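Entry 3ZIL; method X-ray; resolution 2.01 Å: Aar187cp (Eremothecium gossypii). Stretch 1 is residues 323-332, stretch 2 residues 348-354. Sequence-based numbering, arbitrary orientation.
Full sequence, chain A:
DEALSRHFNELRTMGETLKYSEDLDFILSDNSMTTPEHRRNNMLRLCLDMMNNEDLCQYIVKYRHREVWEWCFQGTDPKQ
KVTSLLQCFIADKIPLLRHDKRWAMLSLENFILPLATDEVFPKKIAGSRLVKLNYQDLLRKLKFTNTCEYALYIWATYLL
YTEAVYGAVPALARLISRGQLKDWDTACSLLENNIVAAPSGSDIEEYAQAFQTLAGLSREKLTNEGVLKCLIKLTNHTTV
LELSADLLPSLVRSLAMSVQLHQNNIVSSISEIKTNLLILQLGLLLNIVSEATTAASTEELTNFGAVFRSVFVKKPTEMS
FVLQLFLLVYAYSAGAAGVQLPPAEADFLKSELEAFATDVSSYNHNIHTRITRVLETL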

ATOM      1  N   LEU A 323      24.632  -5.883  -1.857  1.00 24.28           N
ATOM      2  CA  LEU A 323      25.467  -6.671  -2.721  1.00 22.55           C
ATOM      3  C   LEU A 323      25.203  -8.164  -2.590  1.00 20.98           C
ATOM      4  O   LEU A 323      25.209  -8.864  -3.588  1.00 21.70           O
ATOM      5  CB  LEU A 323      26.961  -6.362  -2.504  1.00 25.46           C
ATOM      6  CG  LEU A 323      27.863  -7.146  -3.460  1.00 29.90           C
ATOM      7  CD1 LEU A 323      27.398  -7.080  -4.910  1.00 27.89           C
ATOM      8  CD2 LEU A 323      29.300  -6.660  -3.332  1.00 35.00           C
ATOM      9  N   GLN A 324      24.984  -8.653  -1.378  1.00 20.08           N
ATOM     10  CA  GLN A 324      24.647 -10.070  -1.184  1.00 20.88           C
ATOM     11  C   GLN A 324      23.383 -10.481  -1.887  1.00 20.82           C
ATOM     12  O   GLN A 324      23.306 -11.547  -2.509  1.00 19.13           O
ATOM     13  CB  GLN A 324      24.514 -10.342   0.310  1.00 21.03           C
ATOM     14  CG  GLN A 324      25.924 -10.389   0.918  1.00 22.09           C
ATOM     15  CD  GLN A 324      25.872 -10.305   2.418  1.00 25.95           C
ATOM     16  OE1 GLN A 324      25.011  -9.602   2.977  1.00 22.92           O
ATOM     17  NE2 GLN A 324      26.776 -11.018   3.094  1.00 25.59           N
ATOM     18  N   LEU A 325      22.389  -9.603  -1.795  1.00 19.28           N
ATOM     19  CA  LEU A 325      21.117  -9.836  -2.430  1.00 19.50           C
ATOM     20  C   LEU A 325      21.334  -9.809  -3.965  1.00 21.38           C
ATOM     21  O   LEU A 325      20.804 -10.637  -4.714  1.00 18.34           O
ATOM     22  CB  LEU A 325      20.191  -8.678  -1.932  1.00 20.64           C
ATOM     23  CG  LEU A 325      18.694  -8.807  -2.241  1.00 24.84           C
ATOM     24  CD1 LEU A 325      18.171 -10.237  -2.008  1.00 24.48           C
ATOM     25  CD2 LEU A 325      17.909  -7.724  -1.471  1.00 22.30           C
ATOM     26  N   PHE A 326      22.146  -8.872  -4.445  1.00 21.64           N
ATOM     27  CA  PHE A 326      22.384  -8.808  -5.877  1.00 22.72           C
ATOM     28  C   PHE A 326      22.969 -10.118  -6.382  1.00 25.20           C
ATOM     29  O   PHE A 326      22.622 -10.588  -7.463  1.00 23.75           O
ATOM     30  CB  PHE A 326      23.317  -7.631  -6.215  1.00 23.22           C
ATOM     31  CG  PHE A 326      23.673  -7.548  -7.665  1.00 26.16           C
ATOM     32  CD1 PHE A 326      22.893  -6.842  -8.526  1.00 31.01           C
ATOM     33  CD2 PHE A 326      24.781  -8.220  -8.167  1.00 27.52           C
ATOM     34  CE1 PHE A 326      23.192  -6.784  -9.882  1.00 33.94           C
ATOM     35  CE2 PHE A 326      25.066  -8.212  -9.523  1.00 30.60           C
ATOM     36  CZ  PHE A 326      24.286  -7.470 -10.382  1.00 34.94           C
ATOM     37  N   LEU A 327      23.908 -10.681  -5.613  1.00 27.42           N
ATOM     38  CA  LEU A 327      24.620 -11.889  -6.046  1.00 25.78           C
ATOM     39  C   LEU A 327      23.680 -13.102  -6.059  1.00 24.74           C
ATOM     40  O   LEU A 327      23.794 -13.983  -6.897  1.00 23.38           O
ATOM     41  CB  LEU A 327      25.763 -12.172  -5.072  1.00 24.40           C
ATOM     42  CG  LEU A 327      26.934 -11.184  -5.146  1.00 30.58           C
ATOM     43  CD1 LEU A 327      28.055 -11.518  -4.141  1.00 32.18           C
ATOM     44  CD2 LEU A 327      27.519 -11.082  -6.531  1.00 27.87           C
ATOM     45  N   LEU A 328      22.801 -13.168  -5.056  1.00 22.86           N
ATOM     46  CA  LEU A 328      21.806 -14.220  -5.009  1.00 22.29           C
ATOM     47  C   LEU A 328      20.908 -14.123  -6.252  1.00 21.91           C
ATOM     48  O   LEU A 328      20.622 -15.151  -6.890  1.00 19.92           O
ATOM     49  CB  LEU A 328      20.986 -14.133  -3.700  1.00 23.05           C
ATOM     50  CG  LEU A 328      19.772 -15.048  -3.562  1.00 24.18           C
ATOM     51  CD1 LEU A 328      20.126 -16.497  -3.785  1.00 22.29           C
ATOM     52  CD2 LEU A 328      19.114 -14.853  -2.194  1.00 26.12           C
ATOM     53  N   VAL A 329      20.442 -12.916  -6.566  1.00 21.52           N
ATOM     54  CA  VAL A 329      19.513 -12.780  -7.671  1.00 23.53           C
ATOM     55  C   VAL A 329      20.290 -13.155  -8.962  1.00 25.65           C
ATOM     56  O   VAL A 329      19.793 -13.922  -9.796  1.00 24.35           O
ATOM     57  CB  VAL A 329      18.892 -11.362  -7.756  1.00 23.32           C
ATOM     58  CG1 VAL A 329      18.296 -11.116  -9.149  1.00 20.41           C
ATOM     59  CG2 VAL A 329      17.874 -11.115  -6.604  1.00 19.85           C
ATOM     60  N   TYR A 330      21.522 -12.658  -9.072  1.00 26.14           N
ATOM     61  CA  TYR A 330      22.429 -13.047 -10.162  1.00 25.84           C
ATOM     62  C   TYR A 330      22.630 -14.595 -10.330  1.00 22.74           C
ATOM     63  O   TYR A 330      22.550 -15.116 -11.427  1.00 23.92           O
ATOM     64  CB  TYR A 330      23.787 -12.349 -10.019  1.00 26.73           C
ATOM     65  CG  TYR A 330      24.694 -12.781 -11.150  1.00 32.34           C
ATOM     66  CD1 TYR A 330      24.373 -12.490 -12.489  1.00 31.54           C
ATOM     67  CD2 TYR A 330      25.839 -13.527 -10.894  1.00 37.09           C
ATOM     68  CE1 TYR A 330      25.183 -12.936 -13.520  1.00 37.78           C
ATOM     69  CE2 TYR A 330      26.654 -13.962 -11.919  1.00 36.79           C
ATOM     70  CZ  TYR A 330      26.313 -13.666 -13.220  1.00 36.35           C
ATOM     71  OH  TYR A 330      27.140 -14.108 -14.221  1.00 44.20           O
ATOM     72  N   ALA A 331      22.875 -15.300  -9.252  1.00 23.94           N
ATOM     73  CA  ALA A 331      23.070 -16.763  -9.286  1.00 23.93           C
ATOM     74  C   ALA A 331      21.844 -17.419  -9.928  1.00 26.53           C
ATOM     75  O   ALA A 331      21.991 -18.358 -10.732  1.00 26.23           O
ATOM     76  CB  ALA A 331      23.275 -17.280  -7.882  1.00 22.29           C
ATOM     77  N   TYR A 332      20.633 -16.907  -9.603  1.00 24.57           N
ATOM     78  CA  TYR A 332      19.393 -17.410 -10.245  1.00 22.25           C
ATOM     79  C   TYR A 332      19.372 -17.113 -11.739  1.00 23.09           C
ATOM     80  O   TYR A 332      19.024 -17.983 -12.578  1.00 25.09           O
ATOM     81  CB  TYR A 332      18.108 -16.858  -9.535  1.00 22.39           C
ATOM     82  CG  TYR A 332      17.703 -17.697  -8.308  1.00 22.11           C
ATOM     83  CD1 TYR A 332      17.063 -18.888  -8.473  1.00 22.87           C
ATOM     84  CD2 TYR A 332      17.984 -17.286  -7.006  1.00 23.96           C
ATOM     85  CE1 TYR A 332      16.729 -19.689  -7.416  1.00 23.51           C
ATOM     86  CE2 TYR A 332      17.597 -18.052  -5.932  1.00 26.09           C
ATOM     87  CZ  TYR A 332      16.948 -19.263  -6.150  1.00 23.06           C
ATOM     88  OH  TYR A 332      16.575 -20.103  -5.118  1.00 24.28           O
TER
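Stretch 2 (348-354) FLKSELE

Two helices can pack closely without a single hydrogen bond between them, when the rotamers of a few residues carry aliphatic groups into the gap. The pairing of residues 348-354 with residues 323-332 in Aar187cp is a compact example. Both stretches are helical throughout, each a segment of a longer helix, with phi and psi near -60° and -40° and regular i to i+4 backbone hydrogen bonds. Their axes approach to 9.9 Å, and their N-to-C directions make an angle of 128°, so the second helix runs roughly against the first but well off antiparallel. Two pairs mark the register: the CA atoms of Leu327 and Leu349 are 7.1 Å apart, and those of Leu328 and Leu353 are 6.8 Å apart.

Leu349 and Leu353, one helical turn apart, do most of the work on stretch 2. In both, the CA-to-CB bond points sideways, and the remaining torsions must bring the methyls to the partner. Leu349 takes chi1 t and chi2 p, which sets its CD1 4.0 Å from Leu327 CB and 3.7 Å from Leu327 O. Leu327 O already accepts the backbone hydrogen bond from Ala331 N, at 2.9 Å, so the methyl meets an oxygen that has its helical partner. The other methyl, Leu349 CD2, lies 4.1 Å from Ala331 CB and approaches the Tyr330 ring obliquely, 4.4 Å from Tyr330 CD2.

Leu353 reaches the same surface with the alternative combination, chi1 m and chi2 t. Leu353 CD2 settles over the backbone, 3.7 Å from Leu328 CA and 3.9 Å from Leu328 CB, while Leu353 CD1 lies 3.8 Å from Ala331 CB. The small side chain of Ala331 thus touches both leucines, its CA-to-CB bond pointing toward stretch 2.

From stretch 1, Leu327 answers with the same m, t rotamer as Leu353. Its CA-to-CB bond already points toward the partner, and the side chain extends so that Leu327 CD1 lies 4.1 Å from Glu352 CB. Glu352 therefore contributes aliphatic carbon here, and its chi1 m, chi2 m conformation leaves the carboxylate out of close contact with stretch 1. Lys350 and Glu354 lie out of reach of stretch 1 and pair instead along their own helix, in a salt bridge with Lys350 NZ 3.0 Å from Glu354 OE2. No hydrogen bond crosses the contact, which buries 352 Å² summed over both sides, and the leucine rotamers place the methyls that fill it.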

ATOM      1  N   PHE A 348      33.862 -18.044  -5.767  1.00 26.91           N
ATOM      2  CA  PHE A 348      33.624 -16.736  -5.094  1.00 30.80           C
ATOM      3  C   PHE A 348      32.112 -16.560  -4.770  1.00 30.38           C
ATOM      4  O   PHE A 348      31.728 -16.140  -3.650  1.00 30.28           O
ATOM      5  CB  PHE A 348      34.166 -15.588  -5.974  1.00 28.82           C
ATOM      6  CG  PHE A 348      33.680 -14.219  -5.603  1.00 30.09           C
ATOM      7  CD1 PHE A 348      34.224 -13.513  -4.519  1.00 33.20           C
ATOM      8  CD2 PHE A 348      32.687 -13.608  -6.361  1.00 31.13           C
ATOM      9  CE1 PHE A 348      33.787 -12.234  -4.202  1.00 33.56           C
ATOM     10  CE2 PHE A 348      32.223 -12.338  -6.034  1.00 34.30           C
ATOM     11  CZ  PHE A 348      32.767 -11.646  -4.946  1.00 33.47           C
ATOM     12  N   LEU A 349      31.283 -16.924  -5.735  1.00 27.63           N
ATOM     13  CA  LEU A 349      29.828 -16.762  -5.633  1.00 28.63           C
ATOM     14  C   LEU A 349      29.296 -17.712  -4.540  1.00 31.18           C
ATOM     15  O   LEU A 349      28.643 -17.263  -3.588  1.00 30.47           O
ATOM     16  CB  LEU A 349      29.166 -17.012  -7.015  1.00 27.33           C
ATOM     17  CG  LEU A 349      27.625 -16.909  -7.184  1.00 24.93           C
ATOM     18  CD1 LEU A 349      27.115 -15.577  -6.622  1.00 23.93           C
ATOM     19  CD2 LEU A 349      27.296 -17.031  -8.659  1.00 29.86           C
ATOM     20  N   LYS A 350      29.662 -19.006  -4.648  1.00 34.06           N
ATOM     21  CA  LYS A 350      29.233 -20.066  -3.731  1.00 32.90           C
ATOM     22  C   LYS A 350      29.605 -19.634  -2.342  1.00 35.50           C
ATOM     23  O   LYS A 350      28.807 -19.689  -1.417  1.00 37.46           O
ATOM     24  CB  LYS A 350      29.909 -21.385  -4.113  1.00 35.42           C
ATOM     25  CG  LYS A 350      29.822 -22.521  -3.096  1.00 39.09           C
ATOM     26  CD  LYS A 350      30.279 -23.858  -3.705  1.00 44.46           C
ATOM     27  CE  LYS A 350      30.668 -24.855  -2.638  1.00 44.12           C
ATOM     28  NZ  LYS A 350      31.356 -24.086  -1.556  1.00 43.68           N
ATOM     29  N   SER A 351      30.814 -19.104  -2.234  1.00 36.33           N
ATOM     30  CA  SER A 351      31.384 -18.718  -0.954  1.00 33.06           C
ATOM     31  C   SER A 351      30.750 -17.464  -0.323  1.00 28.44           C
ATOM     32  O   SER A 351      30.556 -17.387   0.858  1.00 31.06           O
ATOM     33  CB  SER A 351      32.894 -18.574  -1.168  1.00 33.55           C
ATOM     34  OG  SER A 351      33.459 -18.063  -0.027  1.00 36.34           O
ATOM     35  N   GLU A 352      30.421 -16.480  -1.126  1.00 29.16           N
ATOM     36  CA  GLU A 352      29.755 -15.277  -0.619  1.00 29.39           C
ATOM     37  C   GLU A 352      28.278 -15.620  -0.279  1.00 25.48           C
ATOM     38  O   GLU A 352      27.750 -15.172   0.728  1.00 29.76           O
ATOM     39  CB  GLU A 352      29.844 -14.149  -1.634  1.00 29.74           C
ATOM     40  CG  GLU A 352      31.248 -13.547  -1.820  1.00 36.81           C
ATOM     41  CD  GLU A 352      31.864 -12.923  -0.557  1.00 41.90           C
ATOM     42  OE1 GLU A 352      31.148 -12.428   0.325  1.00 41.03           O
ATOM     43  OE2 GLU A 352      33.109 -12.898  -0.446  1.00 41.83           O
ATOM     44  N   LEU A 353      27.687 -16.516  -1.049  1.00 25.25           N
ATOM     45  CA  LEU A 353      26.324 -16.977  -0.801  1.00 24.59           C
ATOM     46  C   LEU A 353      26.217 -17.743   0.508  1.00 26.99           C
ATOM     47  O   LEU A 353      25.258 -17.535   1.281  1.00 21.88           O
ATOM     48  CB  LEU A 353      25.775 -17.728  -2.022  1.00 24.60           C
ATOM     49  CG  LEU A 353      25.384 -16.855  -3.230  1.00 26.21           C
ATOM     50  CD1 LEU A 353      24.769 -17.664  -4.395  1.00 27.80           C
ATOM     51  CD2 LEU A 353      24.471 -15.700  -2.838  1.00 30.10           C
ATOM     52  N   GLU A 354      27.243 -18.570   0.826  1.00 27.81           N
ATOM     53  CA  GLU A 354      27.239 -19.327   2.092  1.00 27.35           C
ATOM     54  C   GLU A 354      27.360 -18.417   3.311  1.00 26.09           C
ATOM     55  O   GLU A 354      26.724 -18.641   4.334  1.00 25.22           O
ATOM     56  CB  GLU A 354      28.425 -20.336   2.170  1.00 29.65           C
ATOM     57  CG  GLU A 354      28.242 -21.600   1.381  1.00 31.94           C
ATOM     58  CD  GLU A 354      29.536 -22.368   1.187  1.00 36.03           C
ATOM     59  OE1 GLU A 354      30.644 -21.855   1.524  1.00 34.66           O
ATOM     60  OE2 GLU A 354      29.453 -23.476   0.629  1.00 41.02           O
TER